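Local atomic coordinates of extracellular solute-binding protein, family 1 (Bifidobacterium longum subsp. infantis, PDB entry 6FTH), a protein that probably binds human milk oligosaccharides outside the cell and delivers them to an ABC transporter. Residues 255-258 / 259-263; 180-183 / 184-188; 268-271 / 272-276; 426-429 / 430-434. One frame throughout, in Å; residues are numbered along the deposited sequence.

Contact 1: residues 255-258 / 259-263; sequences IKYY and HKLIS
Residues 255-258 and 259-263 are successive turns near the end of helix 249-263, joined by four i to i+4 backbone hydrogen bonds that run from Ile255 to Ile262. The bond from Leu261 N to Tyr257 O is nearly straight, with an N-H...O angle of 169°. This is ordinary alpha-helix, and its side chains pair at the i, i+4 spacing. The main pair is Tyr257 and Leu261. Leu261 sets its CG over one face of the phenol ring, in a CH-pi contact with CG 4.3 Å from the centroid of the Tyr257 ring. The branch is offset toward the ring's rim. Leu261 CD1 reaches Tyr257 CE2 at 3.7 Å, while CD2 lies near CZ and CE1. The Tyr257 ring can be met this way because its CG stands anti to the backbone N (chi1 -178°), which swings the ring along the helix toward the next turn. Trp173 stacks on the Tyr257 ring, and the carbonyl of Trp173 accepts a hydrogen bond from Tyr257 OH. Helix 173-185 thus packs beside this pair.

Tyr258 leans another way, and its hydroxyl bonds to Pro213 O. The two lysines of the stretch serve different neighbours: Lys256 forms a salt bridge with Asp488, and Lys260 forms one with Glu177. Near the helix end, Ser263 OG donates to Lys260 O at 2.8 Å. Ile262 turns back over the preceding turn, where its CG1 lies 3.3 Å from Tyr258 O.

Contact 2: residues 180-183 / 184-188; sequences LKAF and KTEDP
Thr185 meets Lys181 O twice, through its backbone N and through its hydroxyl OG1, each at 3.1 Å. The two donors come from opposite faces of the carbonyl plane. The hydroxyl reaches back because OG1 sits between the backbone N and the carbonyl carbon (chi1 59°). Lys184 N bonds to Leu180 O at 2.9 Å, and Glu186 N bonds to Ala182 O at the same length.

The tight part lies on the inner side. Ala182 and Phe183 are buried, and Pro188 comes back against Phe183 after the chain turns. Pro188 CD lies 3.4 Å from Phe183 O. Its CG is 4.4 Å from Phe183 CD1, a looser apolar touch that is oblique to the ring. Trp161 meets the Phe183 ring edge-to-face and also touches Pro188, so helix 159-165 packs on this side, with Pro198 of strand 197-199 also against Phe183.

The outer side is polar. Glu186 has an extended chain that lies alongside Ala182, and its OE2 is 3.7 Å from Ala182 CB. Thr185 and Glu186 are exposed there. Lys184 leads away from the contact and gives its NZ to Gly265 O. Lys181 makes long, weak ion pairs with Glu177 and Glu264. Past the last turn, Asp187 takes positive phi and psi (50°/52°) and bonds through OD2 to Gly192 N. Residues 180-188 span the C-terminal end of helix 173-185 and the turn after it, with a threonine hydroxyl bonded back to the i-4 carbonyl and a proline just past the end.

Contact 3: residues 268-271 / 272-276; sequences PADW and ATKTF
Ala272 lies over the indole of Trp271, with CB 3.8 Å from the centroid of the six-membered ring and 15° off its normal. This is a CH-pi contact between neighbours in sequence. It is possible because Trp271 CG takes the position between the backbone N and the carbonyl carbon (chi1 71°), which folds the indole back under the following residue. Pro268 O lies at the ring's edge, in its plane.

The second focus is Asp270 O. Thr273 N donates to it at 3.1 Å, from well above the carbonyl plane, and Lys274 N adds a weak bond. Lys274 bends at three torsions. Its CD passes 3.8 Å from Asp270 OD2, and the two side chains cross obliquely.

Further out, a type I beta turn from Pro268 to Trp271 shapes the chain ahead of these contacts. One water bridges Ala269 O and Ala272 N. Trp271 NE1 bonds to Ser483, and Ile201 and Leu204 also touch the indole. Thr275 caps the helix that begins next, bonding to Ala278 N.

Asp270 OD1 and Lys274 NZ are 4.3 Å apart, too far for a direct salt bridge. A water joins them, 2.7 Å from Asp270 OD1. Lys274 NZ forms its direct salt bridge with Asp282. The lysine is therefore probably shared between two carboxylates, one met directly and one through water.

Contact 4: residues 426-429 / 430-434; sequences DNLL and EANKP
Leu428 and Asn432, one helical turn apart, cross at a slant. The amide nitrogen does the touching: Asn432 ND2 lies 3.6 Å from Leu428 CG and 3.8 Å from CD1. Leu428 brings its branch toward the next turn because CG is anti to the backbone N (chi1 -176°). The amide of Asn432 is fixed from outside the helix. Its OD1 bonds to His154 NE2 and its ND2 bonds to Thr151 O, so both ends of the amide have partners. Leu428 also packs on His154, Tyr148 and Trp298.

This is the C-terminal part of helix 423-432, laid against strand 154-158 and nearby loops. Its backbone bonds run i to i+4, as from Ala431 N to Asn427 O at 2.9 Å. Toward the end they weaken: Lys433 N makes a weak bond to Leu429 O at 3.3 Å.

On another side, Glu430 bends at chi2 (-65°) and Lys433 runs extended to meet it. Lys433 NZ forms a salt bridge with Glu430 OE2 at 2.7 Å, from the syn side and 26° out of the carboxylate plane. A water donates to the same Glu430 OE2 and to Asp426 O, 3.0 Å from the latter.

Overall arrangement
Contacts 1, 2 and 3 form one neighbourhood, and contact 4 lies apart, with its centre about 27 to 29 Å from theirs. Contact 1 touches contact 2 where Leu261 CD1 meets Leu180 CD1 at 3.9 Å, so helices 249-263 and 173-185 pack together there. It also touches contact 3, with Ile262 CD1 3.4 Å from Trp271 NE1. Contacts 2 and 3 do not touch. Contacts 1, 2 and 4 are partly buried helical stretches, whereas contact 3 is a surface loop. Aliphatic groups lie on aromatic faces in contacts 1 and 3. A returning proline marks contact 2. Contact 4 has its salt bridge within its own residues, while lysines of contacts 1 and 3 pair with residues outside.

Contact 1: residues 255-258 / 259-263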
loop_
_atom_site.group_PDB
_atom_site.type_symbol
_atom_site.label_atom_id
_atom_site.label_comp_id
_atom_site.label_asym_id
_atom_site.label_seq_id
_atom_site.Cartn_x
_atom_site.Cartn_y
_atom_site.Cartn_z
ATOM N N ILE A 255 -5.805 -18.285 -12.703
ATOM C CA ILE A 255 -5.101 -19.456 -12.191
ATOM C C ILE A 255 -4.713 -20.400 -13.329
ATOM O O ILE A 255 -3.576 -20.903 -13.380
ATOM C CB ILE A 255 -5.956 -20.153 -11.118
ATOM C CG1 ILE A 255 -6.002 -19.300 -9.846
ATOM C CG2 ILE A 255 -5.364 -21.528 -10.818
ATOM C CD1 ILE A 255 -7.028 -19.731 -8.825
ATOM N N LYS A 256 -5.626 -20.643 -14.267
ATOM C CA LYS A 256 -5.324 -21.550 -15.370
ATOM C C LYS A 256 -4.208 -20.988 -16.247
ATOM O O LYS A 256 -3.348 -21.742 -16.719
ATOM C CB LYS A 256 -6.582 -21.826 -16.180
ATOM C CG LYS A 256 -7.570 -22.730 -15.444
ATOM C CD LYS A 256 -8.774 -23.069 -16.316
ATOM C CE LYS A 256 -8.474 -24.217 -17.262
ATOM N NZ LYS A 256 -9.711 -24.702 -17.934
ATOM N N TYR A 257 -4.207 -19.670 -16.471
ATOM C CA TYR A 257 -3.150 -19.047 -17.266
ATOM C C TYR A 257 -1.810 -19.217 -16.583
ATOM O O TYR A 257 -0.823 -19.612 -17.224
ATOM C CB TYR A 257 -3.475 -17.568 -17.505
ATOM C CG TYR A 257 -2.474 -16.815 -18.359
ATOM C CD1 TYR A 257 -2.308 -17.118 -19.699
ATOM C CD2 TYR A 257 -1.738 -15.783 -17.828
ATOM C CE1 TYR A 257 -1.405 -16.423 -20.478
ATOM C CE2 TYR A 257 -0.845 -15.080 -18.600
ATOM C CZ TYR A 257 -0.701 -15.393 -19.919
ATOM O OH TYR A 257 0.200 -14.685 -20.684
ATOM N N TYR A 258 -1.753 -18.920 -15.277
ATOM C CA TYR A 258 -0.503 -19.114 -14.539
ATOM C C TYR A 258 -0.065 -20.565 -14.584
ATOM O O TYR A 258 1.130 -20.850 -14.712
ATOM C CB TYR A 258 -0.611 -18.647 -13.097
ATOM C CG TYR A 258 -0.336 -17.160 -12.923
ATOM C CD1 TYR A 258 0.845 -16.582 -13.395
ATOM C CD2 TYR A 258 -1.260 -16.326 -12.300
ATOM C CE1 TYR A 258 1.102 -15.223 -13.221
ATOM C CE2 TYR A 258 -1.011 -14.981 -12.136
ATOM C CZ TYR A 258 0.164 -14.428 -12.598
ATOM O OH TYR A 258 0.426 -13.100 -12.418
ATOM N N HIS A 259 -1.007 -21.505 -14.489
ATOM C CA HIS A 259 -0.571 -22.903 -14.537
ATOM C C HIS A 259 0.018 -23.245 -15.901
ATOM O O HIS A 259 1.006 -23.984 -15.986
ATOM C CB HIS A 259 -1.697 -23.866 -14.184
ATOM C CG HIS A 259 -1.276 -25.298 -14.275
ATOM N ND1 HIS A 259 -0.231 -25.803 -13.535
ATOM C CD2 HIS A 259 -1.702 -26.308 -15.068
ATOM C CE1 HIS A 259 -0.052 -27.077 -13.847
ATOM N NE2 HIS A 259 -0.930 -27.404 -14.776
ATOM N N LYS A 260 -0.554 -22.702 -16.970
ATOM C CA LYS A 260 0.008 -22.912 -18.290
ATOM C C LYS A 260 1.433 -22.384 -18.343
ATOM O O LYS A 260 2.360 -23.094 -18.747
ATOM C CB LYS A 260 -0.869 -22.236 -19.346
ATOM C CG LYS A 260 -0.402 -22.513 -20.786
ATOM C CD LYS A 260 -1.234 -21.776 -21.829
ATOM C CE LYS A 260 -0.911 -22.303 -23.241
ATOM N NZ LYS A 260 -1.461 -21.447 -24.328
ATOM N N LEU A 261 1.631 -21.148 -17.890
ATOM C CA LEU A 261 2.963 -20.556 -17.883
ATOM C C LEU A 261 3.935 -21.385 -17.055
ATOM O O LEU A 261 5.068 -21.646 -17.485
ATOM C CB LEU A 261 2.900 -19.138 -17.330
ATOM C CG LEU A 261 2.081 -18.101 -18.114
ATOM C CD1 LEU A 261 2.327 -16.670 -17.577
ATOM C CD2 LEU A 261 2.314 -18.139 -19.597
ATOM N N ILE A 262 3.527 -21.761 -15.838
ATOM C CA ILE A 262 4.380 -22.560 -14.958
ATOM C C ILE A 262 4.726 -23.890 -15.612
ATOM O O ILE A 262 5.887 -24.324 -15.595
ATOM C CB ILE A 262 3.706 -22.738 -13.581
ATOM C CG1 ILE A 262 3.723 -21.424 -12.809
ATOM C CG2 ILE A 262 4.425 -23.812 -12.741
ATOM C CD1 ILE A 262 2.759 -21.386 -11.633
ATOM N N SER A 263 3.737 -24.546 -16.214
ATOM C CA SER A 263 3.959 -25.850 -16.830
ATOM C C SER A 263 4.907 -25.760 -18.024
ATOM O O SER A 263 5.553 -26.756 -18.374
ATOM C CB SER A 263 2.611 -26.454 -17.242
ATOM O OG SER A 263 2.116 -25.885 -18.440
#

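Contact 2: residues 180-183 / 184-188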
loop_
_atom_site.group_PDB
_atom_site.type_symbol
_atom_site.label_atom_id
_atom_site.label_comp_id
_atom_site.label_asym_id
_atom_site.label_seq_id
_atom_site.Cartn_x
_atom_site.Cartn_y
_atom_site.Cartn_z
ATOM N N LEU A 180 7.179 -14.413 -23.397
ATOM C CA LEU A 180 7.867 -15.141 -22.348
ATOM C C LEU A 180 8.602 -16.352 -22.908
ATOM O O LEU A 180 9.698 -16.669 -22.444
ATOM C CB LEU A 180 6.870 -15.569 -21.274
ATOM C CG LEU A 180 6.193 -14.430 -20.484
ATOM C CD1 LEU A 180 5.236 -15.022 -19.514
ATOM C CD2 LEU A 180 7.209 -13.569 -19.760
ATOM N N LYS A 181 8.012 -17.045 -23.895
ATOM C CA LYS A 181 8.709 -18.162 -24.536
ATOM C C LYS A 181 9.991 -17.695 -25.206
ATOM O O LYS A 181 11.014 -18.390 -25.163
ATOM C CB LYS A 181 7.800 -18.845 -25.556
ATOM C CG LYS A 181 6.640 -19.623 -24.918
ATOM C CD LYS A 181 5.673 -20.238 -25.911
ATOM C CE LYS A 181 4.588 -21.048 -25.176
ATOM N NZ LYS A 181 3.497 -21.506 -26.117
ATOM N N ALA A 182 9.948 -16.539 -25.856
ATOM C CA ALA A 182 11.147 -15.982 -26.471
ATOM C C ALA A 182 12.198 -15.651 -25.428
ATOM O O ALA A 182 13.391 -15.941 -25.612
ATOM C CB ALA A 182 10.764 -14.736 -27.259
ATOM N N PHE A 183 11.785 -15.050 -24.312
ATOM C CA PHE A 183 12.716 -14.785 -23.221
ATOM C C PHE A 183 13.342 -16.074 -22.728
ATOM O O PHE A 183 14.535 -16.110 -22.389
ATOM C CB PHE A 183 11.994 -14.097 -22.049
ATOM C CG PHE A 183 11.586 -12.649 -22.295
ATOM C CD1 PHE A 183 11.959 -11.935 -23.428
ATOM C CD2 PHE A 183 10.826 -12.003 -21.338
ATOM C CE1 PHE A 183 11.571 -10.600 -23.578
ATOM C CE2 PHE A 183 10.441 -10.696 -21.475
ATOM C CZ PHE A 183 10.801 -9.986 -22.594
ATOM N N LYS A 184 12.556 -17.151 -22.684
ATOM C CA LYS A 184 13.059 -18.393 -22.129
ATOM C C LYS A 184 14.139 -18.985 -23.021
ATOM O O LYS A 184 15.152 -19.474 -22.518
ATOM C CB LYS A 184 11.914 -19.385 -21.925
ATOM C CG LYS A 184 12.377 -20.680 -21.254
ATOM C CD LYS A 184 11.279 -21.672 -21.030
ATOM C CE LYS A 184 11.780 -22.903 -20.227
ATOM N NZ LYS A 184 12.425 -22.587 -18.892
ATOM N N THR A 185 13.969 -18.908 -24.344
ATOM C CA THR A 185 14.785 -19.723 -25.241
ATOM C C THR A 185 15.802 -18.950 -26.061
ATOM O O THR A 185 16.705 -19.575 -26.623
ATOM C CB THR A 185 13.906 -20.506 -26.224
ATOM O OG1 THR A 185 13.109 -19.618 -27.011
ATOM C CG2 THR A 185 12.994 -21.465 -25.463
ATOM N N GLU A 186 15.672 -17.626 -26.169
ATOM C CA GLU A 186 16.493 -16.844 -27.080
ATOM C C GLU A 186 17.618 -16.064 -26.381
ATOM O O GLU A 186 18.223 -15.201 -27.013
ATOM C CB GLU A 186 15.605 -15.917 -27.930
ATOM C CG GLU A 186 14.528 -16.707 -28.709
ATOM C CD GLU A 186 13.583 -15.849 -29.503
ATOM O OE1 GLU A 186 13.839 -14.633 -29.642
ATOM O OE2 GLU A 186 12.570 -16.397 -30.003
ATOM N N ASP A 187 17.947 -16.374 -25.131
ATOM C CA ASP A 187 19.122 -15.818 -24.469
ATOM C C ASP A 187 19.192 -14.295 -24.600
ATOM O O ASP A 187 20.221 -13.744 -25.015
ATOM C CB ASP A 187 20.388 -16.450 -25.038
ATOM C CG ASP A 187 21.614 -16.146 -24.203
ATOM O OD1 ASP A 187 21.473 -15.967 -22.980
ATOM O OD2 ASP A 187 22.733 -16.079 -24.770
ATOM N N PRO A 188 18.132 -13.572 -24.244
ATOM C CA PRO A 188 18.164 -12.119 -24.450
ATOM C C PRO A 188 19.259 -11.420 -23.678
ATOM O O PRO A 188 19.697 -10.349 -24.100
ATOM C CB PRO A 188 16.761 -11.664 -24.011
ATOM C CG PRO A 188 16.285 -12.743 -23.079
ATOM C CD PRO A 188 16.830 -14.011 -23.715
#

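Contact 3: residues 268-271 / 272-276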
loop_
_atom_site.group_PDB
_atom_site.type_symbol
_atom_site.label_atom_id
_atom_site.label_comp_id
_atom_site.label_asym_id
_atom_site.label_seq_id
_atom_site.Cartn_x
_atom_site.Cartn_y
_atom_site.Cartn_z
ATOM N N PRO A 268 9.287 -19.659 -12.319
ATOM C CA PRO A 268 10.042 -20.693 -11.585
ATOM C C PRO A 268 9.122 -21.719 -10.944
ATOM O O PRO A 268 8.096 -21.380 -10.346
ATOM C CB PRO A 268 10.812 -19.891 -10.535
ATOM C CG PRO A 268 10.991 -18.528 -11.175
ATOM C CD PRO A 268 9.680 -18.303 -11.893
ATOM N N ALA A 269 9.508 -22.994 -11.076
ATOM C CA ALA A 269 8.694 -24.079 -10.540
ATOM C C ALA A 269 8.515 -23.971 -9.030
ATOM O O ALA A 269 7.494 -24.416 -8.504
ATOM C CB ALA A 269 9.327 -25.427 -10.899
ATOM N N ASP A 270 9.473 -23.375 -8.315
ATOM C CA ASP A 270 9.378 -23.231 -6.866
ATOM C C ASP A 270 8.876 -21.856 -6.440
ATOM O O ASP A 270 9.129 -21.426 -5.309
ATOM C CB ASP A 270 10.719 -23.567 -6.204
ATOM C CG ASP A 270 11.832 -22.637 -6.604
ATOM O OD1 ASP A 270 11.703 -21.947 -7.629
ATOM O OD2 ASP A 270 12.868 -22.615 -5.890
ATOM N N TRP A 271 8.144 -21.165 -7.319
ATOM C CA TRP A 271 7.659 -19.820 -6.995
ATOM C C TRP A 271 6.878 -19.807 -5.684
ATOM O O TRP A 271 6.916 -18.818 -4.945
ATOM C CB TRP A 271 6.745 -19.307 -8.125
ATOM C CG TRP A 271 5.461 -20.040 -8.126
ATOM C CD1 TRP A 271 5.220 -21.255 -8.680
ATOM C CD2 TRP A 271 4.243 -19.644 -7.475
ATOM N NE1 TRP A 271 3.934 -21.657 -8.410
ATOM C CE2 TRP A 271 3.313 -20.683 -7.671
ATOM C CE3 TRP A 271 3.858 -18.525 -6.734
ATOM C CZ2 TRP A 271 2.013 -20.624 -7.162
ATOM C CZ3 TRP A 271 2.556 -18.472 -6.231
ATOM C CH2 TRP A 271 1.668 -19.505 -6.441
ATOM N N ALA A 272 6.167 -20.893 -5.374
ATOM C CA ALA A 272 5.248 -20.893 -4.242
ATOM C C ALA A 272 5.944 -20.965 -2.893
ATOM O O ALA A 272 5.299 -20.697 -1.868
ATOM C CB ALA A 272 4.274 -22.074 -4.356
ATOM N N THR A 273 7.228 -21.319 -2.858
ATOM C CA THR A 273 7.957 -21.439 -1.603
ATOM C C THR A 273 9.084 -20.434 -1.457
ATOM O O THR A 273 9.668 -20.342 -0.369
ATOM C CB THR A 273 8.509 -22.868 -1.416
ATOM O OG1 THR A 273 9.266 -23.272 -2.565
ATOM C CG2 THR A 273 7.369 -23.851 -1.183
ATOM N N LYS A 274 9.381 -19.663 -2.498
ATOM C CA LYS A 274 10.456 -18.680 -2.441
ATOM C C LYS A 274 10.051 -17.534 -1.523
ATOM O O LYS A 274 8.920 -17.051 -1.580
ATOM C CB LYS A 274 10.701 -18.122 -3.850
ATOM C CG LYS A 274 11.313 -19.106 -4.834
ATOM C CD LYS A 274 12.838 -18.913 -4.952
ATOM C CE LYS A 274 13.199 -17.672 -5.776
ATOM N NZ LYS A 274 12.852 -17.840 -7.229
ATOM N N THR A 275 10.974 -17.066 -0.684
ATOM C CA THR A 275 10.677 -15.892 0.134
ATOM C C THR A 275 10.523 -14.663 -0.759
ATOM O O THR A 275 11.075 -14.604 -1.861
ATOM C CB THR A 275 11.808 -15.626 1.133
ATOM O OG1 THR A 275 12.967 -15.170 0.429
ATOM C CG2 THR A 275 12.156 -16.895 1.926
ATOM N N PHE A 276 9.776 -13.663 -0.274
ATOM C CA PHE A 276 9.699 -12.407 -1.013
ATOM C C PHE A 276 11.088 -11.826 -1.248
ATOM O O PHE A 276 11.361 -11.267 -2.318
ATOM C CB PHE A 276 8.826 -11.381 -0.278
ATOM C CG PHE A 276 7.354 -11.690 -0.297
ATOM C CD1 PHE A 276 6.862 -12.779 -0.982
ATOM C CD2 PHE A 276 6.461 -10.866 0.363
ATOM C CE1 PHE A 276 5.501 -13.067 -0.992
ATOM C CE2 PHE A 276 5.096 -11.140 0.341
ATOM C CZ PHE A 276 4.630 -12.251 -0.340
HETATM O O HOH W 1 6.055 -23.765 -6.273
HETATM O O HOH W 2 13.628 -20.271 -8.562
#

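Contact 4: residues 426-429 / 430-434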
loop_
_atom_site.group_PDB
_atom_site.type_symbol
_atom_site.label_atom_id
_atom_site.label_comp_id
_atom_site.label_asym_id
_atom_site.label_seq_id
_atom_site.Cartn_x
_atom_site.Cartn_y
_atom_site.Cartn_z
ATOM N N ASP A 426 9.335 10.725 -7.218
ATOM C CA ASP A 426 9.542 10.923 -8.650
ATOM C C ASP A 426 9.451 9.586 -9.380
ATOM O O ASP A 426 8.836 9.495 -10.456
ATOM C CB ASP A 426 10.923 11.533 -8.909
ATOM C CG ASP A 426 11.077 12.945 -8.375
ATOM O OD1 ASP A 426 10.084 13.631 -8.008
ATOM O OD2 ASP A 426 12.265 13.369 -8.351
ATOM N N ASN A 427 10.074 8.548 -8.814
ATOM C CA ASN A 427 10.065 7.227 -9.423
ATOM C C ASN A 427 8.650 6.676 -9.493
ATOM O O ASN A 427 8.243 6.138 -10.524
ATOM C CB ASN A 427 10.947 6.282 -8.623
ATOM C CG ASN A 427 12.448 6.560 -8.811
ATOM O OD1 ASN A 427 12.865 7.216 -9.756
ATOM N ND2 ASN A 427 13.235 6.026 -7.923
ATOM N N LEU A 428 7.873 6.839 -8.423
ATOM C CA LEU A 428 6.502 6.335 -8.439
ATOM C C LEU A 428 5.644 7.092 -9.448
ATOM O O LEU A 428 4.871 6.485 -10.208
ATOM C CB LEU A 428 5.893 6.420 -7.038
ATOM C CG LEU A 428 4.488 5.815 -7.016
ATOM C CD1 LEU A 428 4.545 4.331 -7.179
ATOM C CD2 LEU A 428 3.765 6.195 -5.722
ATOM N N LEU A 429 5.755 8.417 -9.468
ATOM C CA LEU A 429 5.031 9.220 -10.448
ATOM C C LEU A 429 5.293 8.719 -11.866
ATOM O O LEU A 429 4.359 8.529 -12.664
ATOM C CB LEU A 429 5.505 10.672 -10.330
ATOM C CG LEU A 429 4.601 11.881 -10.090
ATOM C CD1 LEU A 429 5.247 13.114 -10.759
ATOM C CD2 LEU A 429 3.161 11.717 -10.521
ATOM N N GLU A 430 6.566 8.476 -12.189
ATOM C CA GLU A 430 6.926 8.002 -13.518
ATOM C C GLU A 430 6.365 6.607 -13.771
ATOM O O GLU A 430 5.838 6.326 -14.858
ATOM C CB GLU A 430 8.448 8.011 -13.671
ATOM C CG GLU A 430 9.004 9.401 -13.815
ATOM C CD GLU A 430 8.542 10.075 -15.089
ATOM O OE1 GLU A 430 8.587 9.427 -16.159
ATOM O OE2 GLU A 430 8.120 11.249 -15.020
ATOM N N ALA A 431 6.461 5.728 -12.782
ATOM C CA ALA A 431 5.936 4.378 -12.938
ATOM C C ALA A 431 4.428 4.370 -13.142
ATOM O O ALA A 431 3.899 3.409 -13.711
ATOM C CB ALA A 431 6.279 3.520 -11.727
ATOM N N ASN A 432 3.728 5.400 -12.679
ATOM C CA ASN A 432 2.271 5.419 -12.829
ATOM C C ASN A 432 1.800 6.016 -14.146
ATOM O O ASN A 432 0.636 5.815 -14.511
ATOM C CB ASN A 432 1.631 6.116 -11.626
ATOM C CG ASN A 432 1.513 5.168 -10.448
ATOM O OD1 ASN A 432 1.347 3.955 -10.644
ATOM N ND2 ASN A 432 1.626 5.686 -9.217
ATOM N N LYS A 433 2.650 6.713 -14.890
ATOM C CA LYS A 433 2.188 7.327 -16.129
ATOM C C LYS A 433 1.590 6.321 -17.103
ATOM O O LYS A 433 0.555 6.642 -17.715
ATOM C CB LYS A 433 3.311 8.154 -16.775
ATOM C CG LYS A 433 3.596 9.429 -16.028
ATOM C CD LYS A 433 4.801 10.148 -16.627
ATOM C CE LYS A 433 5.118 11.444 -15.881
ATOM N NZ LYS A 433 6.180 12.231 -16.586
ATOM N N PRO A 434 2.158 5.128 -17.303
ATOM C CA PRO A 434 1.592 4.209 -18.303
ATOM C C PRO A 434 0.223 3.648 -17.922
ATOM O O PRO A 434 -0.406 3.012 -18.779
ATOM C CB PRO A 434 2.648 3.091 -18.401
ATOM C CG PRO A 434 3.910 3.719 -17.939
ATOM C CD PRO A 434 3.469 4.659 -16.836
HETATM O O HOH W 3 9.018 12.020 -12.117
#